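Local coordinates for cell envelope-related transcriptional attenuator domain-containing protein (Streptococcus agalactiae, PDB 3OKZ) that is of uncharacterised function but belongs to the LytR/CpsA/Psr family, whose members probably attach glycopolymers to the bacterial cell wall, at residues Lys18-Leu23 with Asn108-Met113. Sequence-based numbering, arbitrary orientation.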
ATOM      1  N   LYS A  18      12.607   9.274  14.996  1.00 33.88           N
ATOM      2  CA  LYS A  18      12.495   7.868  15.386  1.00 35.88           C
ATOM      3  C   LYS A  18      11.921   7.066  14.209  1.00 37.65           C
ATOM      4  O   LYS A  18      11.083   7.574  13.457  1.00 42.17           O
ATOM      5  CB  LYS A  18      11.569   7.754  16.601  1.00 38.55           C
ATOM      6  CG  LYS A  18      11.424   6.351  17.169  1.00 58.82           C
ATOM      7  CD  LYS A  18      12.735   5.826  17.769  1.00 69.55           C
ATOM      8  CE  LYS A  18      12.636   4.336  18.110  1.00 69.45           C
ATOM      9  NZ  LYS A  18      13.950   3.722  18.465  1.00 68.34           N
ATOM     10  N   PRO A  19      12.369   5.805  14.026  1.00 33.67           N
ATOM     11  CA  PRO A  19      11.882   4.952  12.934  1.00 32.70           C
ATOM     12  C   PRO A  19      10.358   4.928  12.933  1.00 24.75           C
ATOM     13  O   PRO A  19       9.734   4.955  13.996  1.00 18.16           O
ATOM     14  CB  PRO A  19      12.464   3.589  13.279  1.00 35.68           C
ATOM     15  CG  PRO A  19      13.733   3.932  13.952  1.00 30.22           C
ATOM     16  CD  PRO A  19      13.337   5.068  14.854  1.00 28.54           C
ATOM     17  N   PHE A  20       9.740   4.871  11.762  1.00  7.56           N
ATOM     18  CA  PHE A  20       8.295   4.861  11.775  1.00  8.94           C
ATOM     19  C   PHE A  20       7.651   4.051  10.668  1.00 18.75           C
ATOM     20  O   PHE A  20       8.318   3.615   9.731  1.00 21.31           O
ATOM     21  CB  PHE A  20       7.781   6.291  11.756  1.00  7.28           C
ATOM     22  CG  PHE A  20       8.030   7.006  10.460  1.00 19.00           C
ATOM     23  CD1 PHE A  20       7.059   7.018   9.459  1.00 18.10           C
ATOM     24  CD2 PHE A  20       9.233   7.681  10.240  1.00 17.49           C
ATOM     25  CE1 PHE A  20       7.283   7.697   8.260  1.00 22.32           C
ATOM     26  CE2 PHE A  20       9.462   8.364   9.039  1.00 17.74           C
ATOM     27  CZ  PHE A  20       8.489   8.373   8.050  1.00 16.90           C
ATOM     28  N   SER A  21       6.343   3.839  10.816  1.00 19.31           N
ATOM     29  CA  SER A  21       5.557   3.089   9.848  1.00  9.24           C
ATOM     30  C   SER A  21       4.451   3.962   9.317  1.00 18.18           C
ATOM     31  O   SER A  21       3.792   4.684  10.065  1.00 23.48           O
ATOM     32  CB  SER A  21       4.940   1.839  10.480  1.00 10.13           C
ATOM     33  OG  SER A  21       3.927   2.152  11.429  1.00 15.06           O
ATOM     34  N   ILE A  22       4.270   3.905   8.009  1.00 23.63           N
ATOM     35  CA  ILE A  22       3.223   4.666   7.367  1.00 19.54           C
ATOM     36  C   ILE A  22       2.489   3.730   6.418  1.00 13.94           C
ATOM     37  O   ILE A  22       3.101   2.947   5.686  1.00 14.48           O
ATOM     38  CB  ILE A  22       3.802   5.860   6.585  1.00 14.35           C
ATOM     39  CG1 ILE A  22       2.677   6.630   5.891  1.00 14.49           C
ATOM     40  CG2 ILE A  22       4.836   5.371   5.593  1.00 19.57           C
ATOM     41  CD1 ILE A  22       3.146   7.849   5.092  1.00 10.29           C
ATOM     42  N   LEU A  23       1.168   3.783   6.479  1.00 21.13           N
ATOM     43  CA  LEU A  23       0.342   2.972   5.611  1.00 17.42           C
ATOM     44  C   LEU A  23       0.136   3.814   4.382  1.00 23.35           C
ATOM     45  O   LEU A  23      -0.540   4.849   4.430  1.00 28.74           O
ATOM     46  CB  LEU A  23      -1.006   2.686   6.251  1.00 13.14           C
ATOM     47  CG  LEU A  23      -1.933   1.862   5.358  1.00  7.13           C
ATOM     48  CD1 LEU A  23      -1.236   0.568   4.989  1.00 10.26           C
ATOM     49  CD2 LEU A  23      -3.230   1.568   6.086  1.00  8.96           C
ATOM     50  N   ASN A 108       0.958  -0.770  15.842  1.00 20.98           N
ATOM     51  CA  ASN A 108       0.351   0.541  15.685  1.00  3.87           C
ATOM     52  C   ASN A 108       1.084   1.219  14.537  1.00  7.20           C
ATOM     53  O   ASN A 108       2.319   1.339  14.527  1.00 12.91           O
ATOM     54  CB  ASN A 108       0.465   1.343  16.987  1.00 13.96           C
ATOM     55  CG  ASN A 108      -0.546   0.877  18.053  1.00 48.68           C
ATOM     56  OD1 ASN A 108      -0.607   1.424  19.160  1.00 58.67           O
ATOM     57  ND2 ASN A 108      -1.342  -0.138  17.713  1.00 53.23           N
ATOM     58  N   VAL A 109       0.314   1.631  13.547  1.00 10.00           N
ATOM     59  CA  VAL A 109       0.860   2.275  12.354  1.00 24.37           C
ATOM     60  C   VAL A 109       1.012   3.790  12.520  1.00 19.00           C
ATOM     61  O   VAL A 109       0.054   4.537  12.351  1.00 21.77           O
ATOM     62  CB  VAL A 109      -0.052   1.994  11.135  1.00 30.43           C
ATOM     63  CG1 VAL A 109       0.563   2.568   9.878  1.00  0.01           C
ATOM     64  CG2 VAL A 109      -0.278   0.507  10.995  1.00 21.67           C
ATOM     65  N   ASP A 110       2.221   4.231  12.833  1.00 25.04           N
ATOM     66  CA  ASP A 110       2.525   5.647  13.025  1.00 26.06           C
ATOM     67  C   ASP A 110       1.731   6.640  12.168  1.00 24.56           C
ATOM     68  O   ASP A 110       0.972   7.464  12.685  1.00 20.62           O
ATOM     69  CB  ASP A 110       4.023   5.861  12.801  1.00 15.39           C
ATOM     70  CG  ASP A 110       4.857   5.338  13.943  1.00 27.71           C
ATOM     71  OD1 ASP A 110       6.003   4.915  13.708  1.00 32.87           O
ATOM     72  OD2 ASP A 110       4.365   5.362  15.086  1.00 40.74           O
ATOM     73  N   TYR A 111       1.908   6.567  10.858  1.00 22.46           N
ATOM     74  CA  TYR A 111       1.214   7.491   9.976  1.00 19.47           C
ATOM     75  C   TYR A 111       0.349   6.808   8.931  1.00 26.77           C
ATOM     76  O   TYR A 111       0.109   5.606   8.985  1.00 22.09           O
ATOM     77  CB  TYR A 111       2.228   8.430   9.307  1.00 13.82           C
ATOM     78  CG  TYR A 111       3.076   9.151  10.319  1.00  9.38           C
ATOM     79  CD1 TYR A 111       4.281   8.613  10.760  1.00  1.36           C
ATOM     80  CD2 TYR A 111       2.617  10.324  10.922  1.00 23.33           C
ATOM     81  CE1 TYR A 111       5.007   9.219  11.786  1.00 13.91           C
ATOM     82  CE2 TYR A 111       3.333  10.936  11.951  1.00 18.29           C
ATOM     83  CZ  TYR A 111       4.522  10.377  12.382  1.00 26.90           C
ATOM     84  OH  TYR A 111       5.192  10.951  13.438  1.00 38.12           O
ATOM     85  N   PHE A 112      -0.117   7.589   7.971  1.00 30.15           N
ATOM     86  CA  PHE A 112      -0.985   7.075   6.939  1.00 26.50           C
ATOM     87  C   PHE A 112      -1.047   8.073   5.795  1.00 28.80           C
ATOM     88  O   PHE A 112      -1.171   9.283   6.002  1.00 27.01           O
ATOM     89  CB  PHE A 112      -2.379   6.872   7.535  1.00 21.88           C
ATOM     90  CG  PHE A 112      -3.488   6.990   6.546  1.00 26.25           C
ATOM     91  CD1 PHE A 112      -3.903   5.880   5.806  1.00 38.78           C
ATOM     92  CD2 PHE A 112      -4.109   8.221   6.335  1.00 33.24           C
ATOM     93  CE1 PHE A 112      -4.920   5.987   4.862  1.00 44.17           C
ATOM     94  CE2 PHE A 112      -5.130   8.347   5.392  1.00 44.17           C
ATOM     95  CZ  PHE A 112      -5.536   7.223   4.652  1.00 55.61           C
HETATM   96  N   MSE A 113      -0.961   7.562   4.578  1.00 26.51           N
HETATM   97  CA  MSE A 113      -1.030   8.436   3.426  1.00 18.93           C
HETATM   98  C   MSE A 113      -1.873   7.818   2.324  1.00 13.51           C
HETATM   99  O   MSE A 113      -1.760   6.622   2.010  1.00 16.11           O
HETATM  100  CB  MSE A 113       0.371   8.731   2.904  1.00 29.22           C
HETATM  101  CG  MSE A 113       0.378   9.612   1.672  1.00 35.64           C
HETATM  102 SE   MSE A 113       2.139   9.998   1.021  1.00 61.51          SE
HETATM  103  CE  MSE A 113       2.447  11.661   1.920  1.00  0.01           C
TER
HETATM  104  O   HOH W   1       4.877   2.256  14.187  1.00 46.46           O
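Strands 20-23 and 111-113 run parallel, and Asp110 ties them together just before the second strand begins. Its CB lies against Ser21 O. CG is anti to the carbonyl carbon (chi1 -74°), which carries the carboxylate back along the first strand. OD1 then takes the N-H of Ser21 at 3.1 Å, using its anti lone pair, and also touches CB of Phe20. OD2 is held by Ser11 OG, so both oxygens have a partner. In return, Ser21 OG accepts a weak hydrogen bond from Asp110 N, and a water links this hydroxyl to Asn108 O.

From here the backbone pairing takes over. Tyr111 N meets Ser21 O in the carbonyl plane at 2.8 Å. Leu23 N reaches Tyr111 O at 3.3 Å from well above the carbonyl plane. Met113 N closes on Leu23 O at 2.7 Å, nearly straight. These are neighbouring strands of the mixed central sheet of the LytR/CpsA/Psr domain, with strand 41-51 antiparallel on the far side of strand 20-28.

Ile22 and Tyr111 share one sheet face. There the edge of the Tyr111 ring is turned toward the face of the Phe20 ring in an offset edge-to-face pair, planes at 90°. Ile22 CD1 lies 3.6 Å from CB of selenomethionine Met113. On the face of Leu23 and Phe112, Leu23 CB packs on Val109 CG1, and helix 93-105 covers them through Leu98.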